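PDB 2V75: nuclear polyadenylated rna-binding protein NAB2 from Saccharomyces cerevisiae, which binds the poly(A) tails of mRNAs, protecting them from the exosome, and takes part in tail-length control and nuclear export. Local coordinates for residues L10-I13 / V14-L18; F73-E76 / A77-G81. One frame throughout, in Å; residues are numbered along the deposited sequence.

Contact 1. Residues L10-I13 / V14-L18; sequences LKVI and VAEKL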
# COMPACT_ATOMS: atom_id res chain seq x y z
N LEU A 10 -6.59 5.47 2.90
CA LEU A 10 -5.46 4.85 2.22
C LEU A 10 -4.67 3.89 3.13
O LEU A 10 -4.26 2.82 2.71
CB LEU A 10 -4.55 5.92 1.61
CG LEU A 10 -3.57 5.33 0.62
CD1 LEU A 10 -4.21 4.60 -0.57
CD2 LEU A 10 -2.61 6.42 0.13
N LYS A 11 -4.51 4.27 4.39
CA LYS A 11 -3.76 3.42 5.32
C LYS A 11 -4.53 2.13 5.51
O LYS A 11 -3.96 1.05 5.53
CB LYS A 11 -3.59 4.14 6.64
CG LYS A 11 -2.55 5.27 6.67
CD LYS A 11 -2.50 5.85 8.11
CE LYS A 11 -1.96 7.26 8.13
NZ LYS A 11 -2.37 7.94 9.37
N VAL A 12 -5.85 2.21 5.56
CA VAL A 12 -6.67 0.99 5.67
C VAL A 12 -6.55 0.15 4.41
O VAL A 12 -6.32 -1.06 4.46
CB VAL A 12 -8.13 1.30 5.93
CG1 VAL A 12 -9.00 0.05 5.71
CG2 VAL A 12 -8.36 1.82 7.36
N ILE A 13 -6.58 0.79 3.26
CA ILE A 13 -6.52 0.06 1.98
C ILE A 13 -5.19 -0.62 1.80
O ILE A 13 -5.10 -1.77 1.35
CB ILE A 13 -6.78 1.00 0.79
CG1 ILE A 13 -8.28 1.32 0.71
CG2 ILE A 13 -6.27 0.40 -0.54
CD1 ILE A 13 -8.54 2.55 -0.21
N VAL A 14 -4.13 0.04 2.21
CA VAL A 14 -2.79 -0.58 2.16
C VAL A 14 -2.66 -1.78 3.11
O VAL A 14 -2.17 -2.84 2.71
CB VAL A 14 -1.70 0.50 2.39
CG1 VAL A 14 -0.27 -0.14 2.48
CG2 VAL A 14 -1.71 1.51 1.25
N ALA A 15 -3.12 -1.62 4.34
CA ALA A 15 -3.23 -2.72 5.29
C ALA A 15 -4.02 -3.91 4.72
O ALA A 15 -3.65 -5.06 4.96
CB ALA A 15 -3.81 -2.23 6.64
N GLU A 16 -5.11 -3.66 4.01
CA GLU A 16 -5.91 -4.75 3.46
C GLU A 16 -5.09 -5.53 2.42
O GLU A 16 -5.15 -6.77 2.35
CB GLU A 16 -7.21 -4.21 2.85
CG GLU A 16 -8.11 -3.59 3.85
CD GLU A 16 -8.75 -4.59 4.78
OE1 GLU A 16 -9.06 -5.74 4.39
OE2 GLU A 16 -9.12 -4.16 5.89
N LYS A 17 -4.35 -4.78 1.63
CA LYS A 17 -3.48 -5.38 0.59
C LYS A 17 -2.38 -6.22 1.24
O LYS A 17 -2.20 -7.40 0.91
CB LYS A 17 -2.92 -4.30 -0.29
CG LYS A 17 -1.94 -4.78 -1.40
CD LYS A 17 -2.59 -5.64 -2.42
CE LYS A 17 -1.52 -6.00 -3.47
NZ LYS A 17 -2.08 -6.62 -4.66
N LEU A 18 -1.71 -5.64 2.22
CA LEU A 18 -0.67 -6.35 3.00
C LEU A 18 -1.19 -7.63 3.66
O LEU A 18 -0.53 -8.69 3.69
CB LEU A 18 -0.08 -5.39 4.03
CG LEU A 18 0.68 -4.18 3.49
CD1 LEU A 18 1.09 -3.33 4.73
CD2 LEU A 18 1.89 -4.62 2.64
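Leu10 and Val14, one helical turn apart, meet through both backbone and side chain. The amide N of Val14 donates to O of Leu10 at 2.8 Å, and Leu10 CG also packs 4.3 Å from Val14 CG2. With CG1 anti to the backbone N (chi1 174°), Val14 keeps CG2 beside that N, 3.2 Å from Leu10 O. The next three carbonyls are satisfied in the same way: Lys11 O receives Ala15 N at 3.0 Å in an almost straight bond (171° at the hydrogen), Val12 O receives Glu16 N at 2.9 Å, and Ile13 O takes Lys17 N at 3.1 Å. On the outer face Val12 and Glu16 run alongside each other in the same direction, with Val12 CG1 4.2 Å from Glu16 CG. The charged ends find partners elsewhere: Glu16 in a salt bridge with Arg92, Lys17 in a hydrogen bond with Asn66 and Lys11 in a salt bridge with Glu8. Ile13, Val14 and Leu18 turn instead to neighbouring helices. The result is an amphipathic alpha-helix, 7-18, packed into the all-helical N-terminal domain of Nab2, whose sequence family is grouped with the PWI-like folds.

Contact 2. Residues F73-E76 / A77-G81; sequences FALE and ALQQG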
# COMPACT_ATOMS: atom_id res chain seq x y z
N PHE A 73 -2.60 3.69 -7.12
CA PHE A 73 -3.80 3.49 -7.86
C PHE A 73 -5.05 3.78 -7.03
O PHE A 73 -5.97 4.52 -7.44
CB PHE A 73 -3.78 2.08 -8.47
CG PHE A 73 -4.67 1.93 -9.66
CD1 PHE A 73 -4.21 2.03 -10.97
CD2 PHE A 73 -6.02 1.69 -9.45
CE1 PHE A 73 -5.06 1.87 -12.05
CE2 PHE A 73 -6.90 1.54 -10.53
CZ PHE A 73 -6.41 1.62 -11.82
N ALA A 74 -5.10 3.20 -5.83
CA ALA A 74 -6.20 3.40 -4.90
C ALA A 74 -6.39 4.88 -4.51
O ALA A 74 -7.52 5.36 -4.50
CB ALA A 74 -5.99 2.56 -3.66
N LEU A 75 -5.28 5.59 -4.29
CA LEU A 75 -5.32 7.01 -3.98
C LEU A 75 -6.01 7.80 -5.12
O LEU A 75 -6.86 8.64 -4.87
CB LEU A 75 -3.90 7.52 -3.71
CG LEU A 75 -3.74 9.01 -3.39
CD1 LEU A 75 -4.63 9.42 -2.19
CD2 LEU A 75 -2.24 9.36 -3.17
N GLU A 76 -5.62 7.54 -6.37
CA GLU A 76 -6.17 8.21 -7.51
C GLU A 76 -7.65 7.92 -7.58
O GLU A 76 -8.47 8.82 -7.73
CB GLU A 76 -5.48 7.76 -8.79
CG GLU A 76 -6.03 8.44 -10.03
CD GLU A 76 -6.01 9.97 -9.95
OE1 GLU A 76 -5.05 10.55 -9.39
OE2 GLU A 76 -6.92 10.58 -10.53
N ALA A 77 -8.01 6.65 -7.40
CA ALA A 77 -9.40 6.22 -7.42
C ALA A 77 -10.22 6.95 -6.38
O ALA A 77 -11.30 7.48 -6.65
CB ALA A 77 -9.52 4.72 -7.25
N LEU A 78 -9.71 7.00 -5.16
CA LEU A 78 -10.34 7.79 -4.14
C LEU A 78 -10.58 9.26 -4.54
O LEU A 78 -11.69 9.77 -4.33
CB LEU A 78 -9.51 7.73 -2.87
CG LEU A 78 -9.50 6.38 -2.13
CD1 LEU A 78 -8.42 6.49 -1.07
CD2 LEU A 78 -10.90 6.10 -1.50
N GLN A 79 -9.56 9.93 -5.06
CA GLN A 79 -9.67 11.32 -5.56
C GLN A 79 -10.74 11.50 -6.65
O GLN A 79 -11.37 12.55 -6.77
CB GLN A 79 -8.30 11.82 -6.05
CG GLN A 79 -7.33 12.15 -4.90
CD GLN A 79 -5.86 12.22 -5.33
OE1 GLN A 79 -5.48 11.69 -6.38
NE2 GLN A 79 -5.04 12.87 -4.52
N GLN A 80 -10.97 10.45 -7.44
CA GLN A 80 -11.99 10.49 -8.47
C GLN A 80 -13.36 10.15 -7.90
O GLN A 80 -14.35 10.15 -8.61
CB GLN A 80 -11.59 9.52 -9.58
CG GLN A 80 -10.30 9.93 -10.24
CD GLN A 80 -9.89 8.97 -11.35
OE1 GLN A 80 -10.62 8.02 -11.67
NE2 GLN A 80 -8.73 9.22 -11.94
N GLY A 81 -13.40 9.85 -6.60
CA GLY A 81 -14.67 9.71 -5.89
C GLY A 81 -15.13 8.28 -5.68
O GLY A 81 -16.25 8.05 -5.20
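Glu76 and Gln80 clasp each other across the last turn of helix 61-79, which closes in a Schellman motif at Gly81. Gln80 NE2 donates to Glu76 OE2 at 2.7 Å, and OE2 accepts with its anti lone pair, the one away from the other carboxylate oxygen. The bond is short but bent, 146° at the hydrogen, and the oxygen stands 22° out of the amide plane. The carboxylate and amide planes are themselves steeply inclined to one another.

The two chains reach this position differently. Glu76 starts with CG anti to its own N and then folds at chi2, bringing the carboxylate over the following turn, whereas Gln80 stays extended beyond CG. In the backbone, Gln80 N also donates to Glu76 O at 3.0 Å, so side chain and backbone join the same two residues.

Further round the helix the backbone supplies the frame: Ala77 N bonds to Phe73 O, Leu78 N to Ala74 O at 2.8 Å, and Gln79 N to Leu75 O. Ala74 O also has Leu78 CG only 3.3 Å away, so this carbonyl is flanked by aliphatic carbon as well as bound by an amide. Leu78 and Ala74 belong to the buried face, where both touch Ile13 of helix 7-18 and Ile87 of helix 84-93; Leu75 and Leu78 also meet Tyr6. Glu76 and Gln80, by contrast, lie on the exposed face.

Gly81 is the first residue to leave helical backbone angles. It takes a positive phi of 100°, at which a CB would press against the carbonyl O of Gln80, and its N donates back to Leu78 O at 2.8 Å.

Overall arrangement
The two contacts apply the same i to i+4 bonding at different depths in one helical bundle. The centre of contact 1, within helix 7-18, is about 6 Å from the centre of the chain, and that of contact 2, at the end of helix 61-79, about 13 Å. In contact 1 Glu16 and Lys17 are tied to other helices and Lys11 to Glu8 one turn earlier, whereas contact 2 pairs a carboxylate and an amide within its own exposed turn and ends its helix there. Their apolar faces meet directly: Ile13 CG2 lies 3.8 Å from Ala74 CB, and Ile13 CD1 lies 4.0 Å from Leu78 CD1. Helix 84-93 covers both, through Ile87.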